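Local atomic coordinates of endoglucanase (Ganoderma lucidum, PDB entry 5D8Z), a protein that probably hydrolyses internal beta-1,4-glucosidic bonds of cellulose and related glucans, as a fungal endoglucanase of glycoside hydrolase family 5. Residues 39-44 against 124-129; 117-122 against 142-147; 162-167 against 200-205; 230-235 against 268-273. One frame throughout, in Å; residues are numbered along the deposited sequence.

Contact 1 (39-44 against 124-129); sequences DGTCNA and RFNGEI
G40 presses against R124 and F125 where a loop meets a small hairpin. The hairpin pairs strands 124-125 and 128-129 through a type I' turn from F125 to E128. Two amides of that turn are given to the loop: N126 N bonds G40 O at 2.9 Å and G127 N bonds D39 O at 2.8 Å.

The tight part lies round G40. It has no side chain, and R124 CB comes to 3.6 Å from G40 CA. The positive phi of G40 (83°) also favours glycine. From there the R124 chain runs extended from CG to NE, and R124 CD passes D39 O at 3.5 Å. The guanidinium is thereby carried past the loop to H166 O, its main polar partner.

The outer side is looser. N126 starts away from the loop, but its CG is anti to the carbonyl carbon (chi1 -63°), which brings N126 OD1 back to 3.4 Å from T41 CA. The T41 and N126 side chains cross at about a right angle. T41 OG1 is taken by its own loop and bonds D39 OD2 at 2.8 Å. N126 and G127 are exposed to solvent.

C42 continues the loop and is bonded to C36 by a disulfide. Q82 of helix 81-85 also bonds G40 O, and F125 meets W81 edge-to-face. The contact ties the loop after strand 24-30 to the hairpin that follows strand 114-119, with helix 81-85 beside both.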
# COMPACT_ATOMS: atom_id res chain seq x y z
N ASP A 39 -5.28 9.90 12.12
CA ASP A 39 -5.52 9.44 13.49
C ASP A 39 -6.38 8.16 13.61
O ASP A 39 -6.80 7.78 14.72
CB ASP A 39 -6.20 10.55 14.26
CG ASP A 39 -7.63 10.80 13.77
OD1 ASP A 39 -7.90 10.59 12.54
OD2 ASP A 39 -8.48 11.19 14.61
N GLY A 40 -6.66 7.50 12.48
CA GLY A 40 -7.45 6.26 12.46
C GLY A 40 -8.98 6.42 12.47
O GLY A 40 -9.72 5.44 12.67
N THR A 41 -9.44 7.66 12.29
CA THR A 41 -10.86 7.99 12.26
C THR A 41 -11.26 7.99 10.81
O THR A 41 -10.69 8.75 10.04
CB THR A 41 -11.12 9.40 12.86
OG1 THR A 41 -10.58 9.46 14.20
CG2 THR A 41 -12.61 9.76 12.89
N CYS A 42 -12.17 7.10 10.41
CA CYS A 42 -12.65 7.06 9.01
C CYS A 42 -14.13 7.36 9.00
O CYS A 42 -14.95 6.43 8.98
CB CYS A 42 -12.37 5.73 8.26
SG CYS A 42 -10.64 5.34 7.82
N ASN A 43 -14.44 8.66 9.05
CA ASN A 43 -15.70 9.22 8.51
C ASN A 43 -16.23 8.34 7.35
O ASN A 43 -16.10 8.71 6.18
CB ASN A 43 -15.46 10.67 8.01
CG ASN A 43 -16.75 11.47 7.78
OD1 ASN A 43 -17.83 10.91 7.55
ND2 ASN A 43 -16.65 12.80 7.85
N ALA A 44 -16.82 7.18 7.70
CA ALA A 44 -17.21 6.12 6.72
C ALA A 44 -18.40 6.51 5.82
O ALA A 44 -18.78 5.75 4.92
CB ALA A 44 -17.49 4.79 7.43
N ARG A 124 -4.29 2.92 13.80
CA ARG A 124 -5.25 3.42 14.77
C ARG A 124 -6.69 3.09 14.43
O ARG A 124 -7.02 2.63 13.33
CB ARG A 124 -5.09 4.92 14.88
CG ARG A 124 -3.84 5.33 15.59
CD ARG A 124 -3.49 6.75 15.25
NE ARG A 124 -2.43 7.18 16.13
CZ ARG A 124 -1.14 6.96 15.93
NH1 ARG A 124 -0.71 6.31 14.85
NH2 ARG A 124 -0.26 7.40 16.83
N PHE A 125 -7.55 3.32 15.41
CA PHE A 125 -9.01 3.26 15.27
C PHE A 125 -9.58 4.37 16.15
O PHE A 125 -9.43 4.37 17.37
CB PHE A 125 -9.55 1.89 15.70
CG PHE A 125 -10.98 1.65 15.27
CD1 PHE A 125 -11.26 1.08 14.02
CD2 PHE A 125 -12.04 1.99 16.10
CE1 PHE A 125 -12.57 0.88 13.62
CE2 PHE A 125 -13.34 1.79 15.70
CZ PHE A 125 -13.61 1.23 14.46
N ASN A 126 -10.21 5.34 15.51
CA ASN A 126 -10.65 6.57 16.17
C ASN A 126 -9.75 7.11 17.28
O ASN A 126 -10.16 7.11 18.42
CB ASN A 126 -12.06 6.40 16.71
CG ASN A 126 -13.08 6.16 15.63
OD1 ASN A 126 -13.01 6.73 14.54
ND2 ASN A 126 -14.01 5.30 15.91
N GLY A 127 -8.56 7.58 16.92
CA GLY A 127 -7.69 8.27 17.85
C GLY A 127 -6.79 7.38 18.66
O GLY A 127 -5.82 7.85 19.25
N GLU A 128 -7.07 6.08 18.67
CA GLU A 128 -6.49 5.18 19.64
C GLU A 128 -5.65 4.12 18.92
O GLU A 128 -6.00 3.73 17.83
CB GLU A 128 -7.66 4.54 20.39
CG GLU A 128 -7.41 4.28 21.87
CD GLU A 128 -7.38 5.52 22.73
OE1 GLU A 128 -8.45 6.07 23.10
OE2 GLU A 128 -6.25 5.93 23.08
N ILE A 129 -4.57 3.62 19.53
CA ILE A 129 -3.61 2.73 18.81
C ILE A 129 -3.74 1.23 19.09
O ILE A 129 -3.70 0.77 20.23
CB ILE A 129 -2.15 3.08 19.14
CG1 ILE A 129 -1.83 4.53 18.83
CG2 ILE A 129 -1.18 2.14 18.42
CD1 ILE A 129 -0.57 5.01 19.52

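Contact 2 (117-122 against 142-147); sequences VDVHNY and ALWSSI
V119 and W144 reach toward each other tip to tip, between a strand of the TIM barrel and a helix that covers it. Strand 117-119 and helix 142-147 run nearly antiparallel, at 161°, with their axes 11.6 Å apart. The side chains fill the gap between them.

V119 meets three helix residues. Its CG2 is anti to the carbonyl carbon and enters the group they form. V119 CG2 comes to 3.4 Å from W144 CZ2, approaching the ring obliquely. V119 CG2 also lies 4.2 Å from L143 CD2 and 4.1 Å from I147 CD1. I147 CD1 in turn lies over the rim of one face of the W144 ring, so one helix side chain backs another.

V117 meets the helix differently. Its side chain and that of I147 slide past each other in opposite directions, and V117 CG1 is 4.1 Å from I147 CG2. V117 O faces the edge of the W144 ring, in its plane, at 3.6 Å from W144 CH2.

W144 starts across the contact rather than into it. With CG anti to the carbonyl carbon (chi1 -79°), the indole swings its six-membered ring to the strand. NE1 makes a weak hydrogen bond to V161 O.

D118 points away; its carboxylate makes a salt bridge to R76 and accepts a hydrogen bond from H120 ND1. No hydrogen bond joins strand to helix. The contact is buried and held mainly by apolar packing.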
# COMPACT_ATOMS: atom_id res chain seq x y z
N VAL A 117 -4.63 -5.49 -0.78
CA VAL A 117 -5.76 -5.10 0.02
C VAL A 117 -5.19 -4.39 1.24
O VAL A 117 -4.76 -5.03 2.19
CB VAL A 117 -6.58 -6.33 0.44
CG1 VAL A 117 -7.58 -5.96 1.52
CG2 VAL A 117 -7.32 -6.94 -0.74
N ASP A 118 -5.17 -3.07 1.19
CA ASP A 118 -4.51 -2.19 2.16
C ASP A 118 -5.48 -1.59 3.17
O ASP A 118 -6.30 -0.74 2.78
CB ASP A 118 -3.85 -1.02 1.41
CG ASP A 118 -3.37 0.12 2.33
OD1 ASP A 118 -2.64 -0.16 3.34
OD2 ASP A 118 -3.70 1.29 2.04
N VAL A 119 -5.38 -1.99 4.43
CA VAL A 119 -6.21 -1.38 5.48
C VAL A 119 -5.56 -0.06 5.86
O VAL A 119 -4.49 -0.04 6.47
CB VAL A 119 -6.39 -2.26 6.73
CG1 VAL A 119 -7.19 -1.51 7.77
CG2 VAL A 119 -7.10 -3.56 6.42
N HIS A 120 -6.24 1.03 5.53
CA HIS A 120 -5.65 2.36 5.54
C HIS A 120 -5.88 3.13 6.83
O HIS A 120 -6.42 4.21 6.82
CB HIS A 120 -6.22 3.15 4.39
CG HIS A 120 -5.27 4.12 3.79
ND1 HIS A 120 -4.32 3.76 2.85
CD2 HIS A 120 -5.10 5.45 4.00
CE1 HIS A 120 -3.62 4.82 2.50
NE2 HIS A 120 -4.07 5.85 3.18
N ASN A 121 -5.42 2.58 7.94
CA ASN A 121 -5.74 3.14 9.25
C ASN A 121 -4.65 3.72 10.12
O ASN A 121 -4.97 4.17 11.22
CB ASN A 121 -6.47 2.10 10.04
CG ASN A 121 -7.94 2.23 9.88
OD1 ASN A 121 -8.62 2.72 10.77
ND2 ASN A 121 -8.43 1.86 8.73
N TYR A 122 -3.39 3.77 9.67
CA TYR A 122 -2.32 4.42 10.46
C TYR A 122 -2.18 3.77 11.84
O TYR A 122 -1.93 4.43 12.83
CB TYR A 122 -2.60 5.91 10.60
CG TYR A 122 -2.87 6.55 9.26
CD1 TYR A 122 -4.16 6.58 8.72
CD2 TYR A 122 -1.82 7.09 8.50
CE1 TYR A 122 -4.40 7.16 7.47
CE2 TYR A 122 -2.05 7.68 7.27
CZ TYR A 122 -3.34 7.71 6.77
OH TYR A 122 -3.56 8.28 5.54
N ALA A 142 -8.94 -10.67 14.25
CA ALA A 142 -10.26 -11.00 13.75
C ALA A 142 -10.50 -10.39 12.37
O ALA A 142 -10.94 -11.09 11.44
CB ALA A 142 -11.33 -10.51 14.71
N LEU A 143 -10.21 -9.10 12.24
CA LEU A 143 -10.43 -8.41 10.99
C LEU A 143 -9.74 -9.11 9.86
O LEU A 143 -10.33 -9.44 8.82
CB LEU A 143 -9.92 -6.98 11.05
CG LEU A 143 -10.07 -6.26 9.71
CD1 LEU A 143 -11.55 -6.12 9.37
CD2 LEU A 143 -9.37 -4.90 9.74
N TRP A 144 -8.46 -9.35 10.06
CA TRP A 144 -7.70 -10.02 9.03
C TRP A 144 -8.10 -11.46 8.78
O TRP A 144 -7.97 -11.94 7.68
CB TRP A 144 -6.22 -9.91 9.35
CG TRP A 144 -5.73 -8.62 8.98
CD1 TRP A 144 -5.34 -7.62 9.81
CD2 TRP A 144 -5.60 -8.13 7.65
NE1 TRP A 144 -4.93 -6.54 9.07
CE2 TRP A 144 -5.10 -6.82 7.73
CE3 TRP A 144 -5.84 -8.68 6.38
CZ2 TRP A 144 -4.83 -6.07 6.60
CZ3 TRP A 144 -5.58 -7.93 5.27
CH2 TRP A 144 -5.08 -6.63 5.39
N SER A 145 -8.61 -12.16 9.78
CA SER A 145 -9.08 -13.50 9.52
C SER A 145 -10.17 -13.39 8.46
O SER A 145 -10.14 -14.09 7.45
CB SER A 145 -9.62 -14.15 10.79
OG SER A 145 -9.89 -15.53 10.59
N SER A 146 -11.12 -12.49 8.68
CA SER A 146 -12.25 -12.39 7.79
C SER A 146 -11.83 -11.98 6.39
O SER A 146 -12.34 -12.54 5.41
CB SER A 146 -13.23 -11.35 8.28
OG SER A 146 -13.57 -11.61 9.62
N ILE A 147 -10.95 -10.99 6.30
CA ILE A 147 -10.48 -10.53 4.99
C ILE A 147 -9.83 -11.70 4.28
O ILE A 147 -10.15 -12.01 3.13
CB ILE A 147 -9.47 -9.37 5.12
CG1 ILE A 147 -10.21 -8.10 5.59
CG2 ILE A 147 -8.76 -9.12 3.79
CD1 ILE A 147 -9.34 -6.91 5.93

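Contact 3 (162-167 against 200-205); sequences MNEPHD and NNWTSA. With BGC (beta-D-glucopyranose), chain C; BGC (beta-D-glucopyranose), chain B.
H166 and W202 stack because their first torsions set the two rings side by side, pointing the same way. In H166, CG sits between the backbone N and the carbonyl carbon (chi1 73°). In W202, CG is anti to the carbonyl carbon (chi1 -44°). Both belong to loops after strands of the TIM barrel. N163, E164 and P165 form the Asn-Glu-Pro sequence found after the fourth strand in family 5 enzymes.

The imidazole makes an offset stack on the six-membered ring of W202, with the planes 4° apart and the centroids separated by 3.7 Å. H166 CB lies over the five-membered ring of W202 as a CH-pi contact, 3.4 Å from its centroid. The imidazole's rotation is fixed at both nitrogens. H166 ND1 bonds D167 OD2 at 2.9 Å, nearly in the ring plane, and NE2 bonds S38 O.

The opposite face of W202 carries sugar. The two glucose units lie over it, and O3 of the chain B glucose is 3.3 Å from W202 CD1. H166 thus backs the aromatic platform of the glycan pocket.

E164 stands at the edge of the indole, its carboxylate almost perpendicular to the ring. E164 OE1 comes to 3.4 Å from W202 CE3. OE2 is held by H235, with E276 close by.

The backbones meet through a weak bond from W202 N to P165 O at 2.7 Å. At the sugar, O4 of the chain C glucose donates to E164 OE1 at 3.1 Å.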
# COMPACT_ATOMS: atom_id res chain seq x y z
N MET A 162 -1.19 -2.99 7.43
CA MET A 162 -1.57 -1.69 7.91
C MET A 162 -0.81 -0.59 7.24
O MET A 162 0.40 -0.65 7.11
CB MET A 162 -1.31 -1.60 9.40
CG MET A 162 -1.60 -0.22 9.99
SD MET A 162 -3.31 0.32 9.85
CE MET A 162 -4.15 -1.04 10.64
N ASN A 163 -1.53 0.46 6.88
CA ASN A 163 -0.96 1.57 6.19
C ASN A 163 -0.35 2.58 7.13
O ASN A 163 -1.01 3.06 8.03
CB ASN A 163 -2.01 2.29 5.40
CG ASN A 163 -1.45 3.46 4.68
OD1 ASN A 163 -0.72 3.30 3.72
ND2 ASN A 163 -1.79 4.66 5.13
N GLU A 164 0.90 2.93 6.88
CA GLU A 164 1.61 4.03 7.56
C GLU A 164 1.47 4.22 9.08
O GLU A 164 1.08 5.28 9.54
CB GLU A 164 1.32 5.34 6.85
CG GLU A 164 2.06 5.44 5.53
CD GLU A 164 1.95 6.80 4.87
OE1 GLU A 164 1.15 7.63 5.35
OE2 GLU A 164 2.66 7.05 3.85
N PRO A 165 1.84 3.20 9.86
CA PRO A 165 1.96 3.45 11.29
C PRO A 165 2.90 4.62 11.56
O PRO A 165 3.92 4.78 10.88
CB PRO A 165 2.58 2.17 11.82
CG PRO A 165 2.43 1.12 10.76
CD PRO A 165 2.10 1.80 9.47
N HIS A 166 2.55 5.44 12.54
CA HIS A 166 3.35 6.57 12.87
C HIS A 166 3.12 6.91 14.31
O HIS A 166 2.13 6.49 14.89
CB HIS A 166 3.01 7.74 11.99
CG HIS A 166 1.69 8.37 12.30
ND1 HIS A 166 1.54 9.32 13.28
CD2 HIS A 166 0.47 8.21 11.74
CE1 HIS A 166 0.28 9.71 13.33
NE2 HIS A 166 -0.39 9.05 12.40
N ASP A 167 4.08 7.64 14.88
CA ASP A 167 4.14 7.98 16.30
C ASP A 167 3.59 6.89 17.24
O ASP A 167 2.77 7.15 18.15
CB ASP A 167 3.49 9.35 16.53
CG ASP A 167 4.07 10.45 15.61
OD1 ASP A 167 5.27 10.75 15.76
OD2 ASP A 167 3.34 10.99 14.73
N ASN A 200 7.27 1.96 11.72
CA ASN A 200 6.96 3.25 12.28
C ASN A 200 7.34 4.36 11.34
O ASN A 200 7.69 4.12 10.18
CB ASN A 200 7.70 3.38 13.59
CG ASN A 200 6.98 4.26 14.58
OD1 ASN A 200 6.29 5.22 14.19
ND2 ASN A 200 7.15 3.96 15.88
N ASN A 201 7.26 5.59 11.86
CA ASN A 201 7.46 6.81 11.08
C ASN A 201 6.84 6.76 9.68
O ASN A 201 7.52 7.00 8.69
CB ASN A 201 8.94 7.21 11.03
CG ASN A 201 9.14 8.68 10.66
OD1 ASN A 201 8.47 9.57 11.21
ND2 ASN A 201 10.06 8.95 9.72
N TRP A 202 5.54 6.47 9.62
CA TRP A 202 4.83 6.37 8.36
C TRP A 202 5.53 5.39 7.44
O TRP A 202 5.57 5.61 6.22
CB TRP A 202 4.74 7.74 7.67
CG TRP A 202 4.36 8.83 8.60
CD1 TRP A 202 5.19 9.49 9.45
CD2 TRP A 202 3.05 9.36 8.83
NE1 TRP A 202 4.49 10.41 10.19
CE2 TRP A 202 3.17 10.36 9.83
CE3 TRP A 202 1.79 9.11 8.29
CZ2 TRP A 202 2.08 11.10 10.28
CZ3 TRP A 202 0.70 9.85 8.74
CH2 TRP A 202 0.86 10.83 9.73
N THR A 203 6.06 4.30 8.02
CA THR A 203 6.95 3.36 7.31
C THR A 203 7.93 4.06 6.40
O THR A 203 8.21 3.59 5.30
CB THR A 203 6.23 2.32 6.40
OG1 THR A 203 4.99 2.86 5.89
CG2 THR A 203 5.97 1.05 7.10
N SER A 204 8.44 5.19 6.83
CA SER A 204 9.46 5.82 6.03
C SER A 204 10.55 4.77 5.80
O SER A 204 10.95 4.06 6.73
CB SER A 204 10.00 7.04 6.75
OG SER A 204 11.21 7.46 6.18
N ALA A 205 10.99 4.66 4.56
CA ALA A 205 12.13 3.81 4.19
C ALA A 205 13.46 4.30 4.75
O ALA A 205 14.39 3.52 4.88
CB ALA A 205 12.25 3.74 2.68
C2 BGC C . 1.33 12.96 5.48
C3 BGC C . 0.66 11.87 4.62
C4 BGC C . 1.66 10.99 3.89
C5 BGC C . 2.78 10.53 4.85
C6 BGC C . 3.93 9.87 4.08
C1 BGC C . 2.56 12.51 6.31
O2 BGC C . 0.33 13.49 6.36
O3 BGC C . -0.19 12.41 3.58
O4 BGC C . 0.90 9.94 3.24
O5 BGC C . 3.39 11.60 5.58
O6 BGC C . 5.15 10.61 4.21
C2 BGC B . 6.86 13.43 8.12
C3 BGC B . 5.68 13.06 7.19
C4 BGC B . 4.33 13.54 7.75
C5 BGC B . 4.41 14.92 8.47
C6 BGC B . 3.28 15.11 9.48
C1 BGC B . 6.81 14.92 8.46
O1 BGC B . 7.96 15.32 9.22
O2 BGC B . 8.11 13.09 7.50
O3 BGC B . 5.67 11.63 6.96
O4 BGC B . 3.36 13.65 6.68
O5 BGC B . 5.62 15.18 9.20
O6 BGC B . 3.60 16.25 10.29
O HOH W 1 7.04 8.41 13.81

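Contact 4 (230-235 against 268-273); sequences LIFDVH and NGRQAF
F232 and A272 pair as neighbours in two parallel strands of the barrel, followed by D233 and F273. Backbone hydrogen bonds are the first kind of interaction. F232 N bonds Q271 O at 3.1 Å, F273 N bonds F232 O at 2.8 Å, and V234 N bonds F273 O at 3.0 Å. F232 N and O thus bond Q271 and F273, the residues that flank A272, as in a parallel pair. A272 CA adds a CA-H...O contact to F232 O.

One side-chain bond extends the pairing at the N-terminal end. R270 NH2 donates to L230 O at 3.2 Å, an almost straight bond at 170°. L230 O lies in the guanidinium plane, though the donor stands above the carbonyl plane.

The R270 chain is bent at chi2 and chi3, and this fold brings the guanidinium back to the strand. It also turns one face to F232, whose CZ lies over the rim of that face. The two planes are 40° apart. R270 CB meets the edge of the F232 ring, 3.8 Å from F232 CE2.

Apolar contacts are the last kind. On one side of the sheet F232 CB faces A272 CB at 4.0 Å. I231 CG2 lies 3.7 Å from F273 CB. I231 also runs alongside the Q271 side chain, whose amide nitrogen bonds D301 O.

The intervening helix 254-267 makes this a beta-alpha-beta unit, and its L265 covers F232 and A272. F232 also touches L217 of helix 213-218. Strand 194-198 flanks strand 230-235 on the side away from strand 272-277.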
# COMPACT_ATOMS: atom_id res chain seq x y z
N LEU A 230 6.94 -12.87 3.61
CA LEU A 230 6.66 -11.80 4.53
C LEU A 230 7.63 -10.70 4.13
O LEU A 230 8.84 -10.84 4.30
CB LEU A 230 6.95 -12.20 5.97
CG LEU A 230 6.28 -13.43 6.55
CD1 LEU A 230 6.76 -13.61 7.97
CD2 LEU A 230 4.77 -13.30 6.52
N ILE A 231 7.10 -9.62 3.60
CA ILE A 231 7.91 -8.65 2.93
C ILE A 231 7.68 -7.37 3.69
O ILE A 231 6.55 -7.09 4.07
CB ILE A 231 7.41 -8.49 1.47
CG1 ILE A 231 7.39 -9.86 0.76
CG2 ILE A 231 8.22 -7.44 0.70
CD1 ILE A 231 8.74 -10.53 0.55
N PHE A 232 8.73 -6.62 3.94
CA PHE A 232 8.57 -5.32 4.56
C PHE A 232 7.90 -4.34 3.63
O PHE A 232 8.02 -4.42 2.43
CB PHE A 232 9.92 -4.82 5.09
CG PHE A 232 10.54 -5.75 6.06
CD1 PHE A 232 10.00 -5.89 7.33
CD2 PHE A 232 11.58 -6.57 5.70
CE1 PHE A 232 10.53 -6.80 8.24
CE2 PHE A 232 12.12 -7.49 6.60
CZ PHE A 232 11.60 -7.60 7.87
N ASP A 233 7.14 -3.44 4.23
CA ASP A 233 6.25 -2.52 3.55
C ASP A 233 6.85 -1.18 3.83
O ASP A 233 6.94 -0.79 4.98
CB ASP A 233 4.87 -2.62 4.21
CG ASP A 233 3.78 -1.85 3.46
OD1 ASP A 233 4.11 -1.15 2.48
OD2 ASP A 233 2.58 -1.94 3.88
N VAL A 234 7.29 -0.47 2.80
CA VAL A 234 7.85 0.85 3.02
C VAL A 234 7.33 1.87 2.03
O VAL A 234 6.86 1.53 0.94
CB VAL A 234 9.40 0.84 3.03
CG1 VAL A 234 9.92 -0.23 3.98
CG2 VAL A 234 9.96 0.58 1.64
N HIS A 235 7.42 3.13 2.45
CA HIS A 235 6.90 4.28 1.74
C HIS A 235 7.98 5.36 1.72
O HIS A 235 8.78 5.46 2.66
CB HIS A 235 5.68 4.79 2.48
CG HIS A 235 4.48 3.89 2.40
ND1 HIS A 235 3.22 4.31 2.78
CD2 HIS A 235 4.32 2.62 1.96
CE1 HIS A 235 2.35 3.34 2.60
NE2 HIS A 235 2.99 2.30 2.09
N ASN A 268 20.60 -9.65 5.55
CA ASN A 268 19.59 -10.38 6.35
C ASN A 268 18.71 -11.36 5.59
O ASN A 268 17.96 -12.12 6.22
CB ASN A 268 18.71 -9.42 7.13
CG ASN A 268 19.45 -8.78 8.30
OD1 ASN A 268 19.49 -9.33 9.41
ND2 ASN A 268 20.03 -7.60 8.05
N GLY A 269 18.81 -11.36 4.25
CA GLY A 269 18.09 -12.34 3.42
C GLY A 269 16.61 -12.06 3.36
O GLY A 269 15.77 -12.97 3.29
N ARG A 270 16.29 -10.78 3.37
CA ARG A 270 14.93 -10.32 3.45
C ARG A 270 14.64 -9.29 2.36
O ARG A 270 15.54 -8.63 1.86
CB ARG A 270 14.67 -9.73 4.84
CG ARG A 270 14.65 -10.74 5.96
CD ARG A 270 13.72 -11.94 5.68
NE ARG A 270 12.29 -11.69 5.87
CZ ARG A 270 11.68 -11.57 7.06
NH1 ARG A 270 12.36 -11.63 8.22
NH2 ARG A 270 10.37 -11.37 7.10
N GLN A 271 13.37 -9.14 2.03
CA GLN A 271 12.96 -8.23 0.98
C GLN A 271 12.02 -7.16 1.49
O GLN A 271 11.33 -7.35 2.50
CB GLN A 271 12.30 -9.04 -0.11
CG GLN A 271 13.32 -9.89 -0.84
CD GLN A 271 12.68 -10.91 -1.73
OE1 GLN A 271 11.81 -11.67 -1.31
NE2 GLN A 271 13.10 -10.93 -2.96
N ALA A 272 11.99 -6.04 0.78
CA ALA A 272 10.97 -4.99 0.99
C ALA A 272 10.23 -4.60 -0.29
O ALA A 272 10.64 -4.92 -1.38
CB ALA A 272 11.58 -3.76 1.60
N PHE A 273 9.14 -3.88 -0.10
CA PHE A 273 8.19 -3.51 -1.16
C PHE A 273 7.75 -2.07 -0.91
O PHE A 273 7.18 -1.75 0.13
CB PHE A 273 6.97 -4.43 -1.07
CG PHE A 273 6.08 -4.44 -2.29
CD1 PHE A 273 5.29 -5.55 -2.54
CD2 PHE A 273 6.02 -3.36 -3.18
CE1 PHE A 273 4.46 -5.60 -3.65
CE2 PHE A 273 5.17 -3.40 -4.29
CZ PHE A 273 4.40 -4.52 -4.52

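Overall arrangement
The four contacts sample different layers of one TIM barrel. Contact 4 is the barrel wall itself, two strands joined by backbone bonds. Contact 2 is also buried, but it joins wall to outer helix mainly by apolar packing, without a hydrogen bond. Contact 3 lies in two loops after barrel strands; contact 1 sets a loop against a hairpin. Contact 1 is the more exposed and rests on backbone bonds, whereas contact 3 is aromatic and polar and holds the sugar. Contact 1 touches contact 3 through R124. Contact 3 also joins the others: N163 N probably bonds V119 O of contact 2, and T203 O probably accepts from H235 N of contact 4. Contacts 2 and 4 share the sheet without touching.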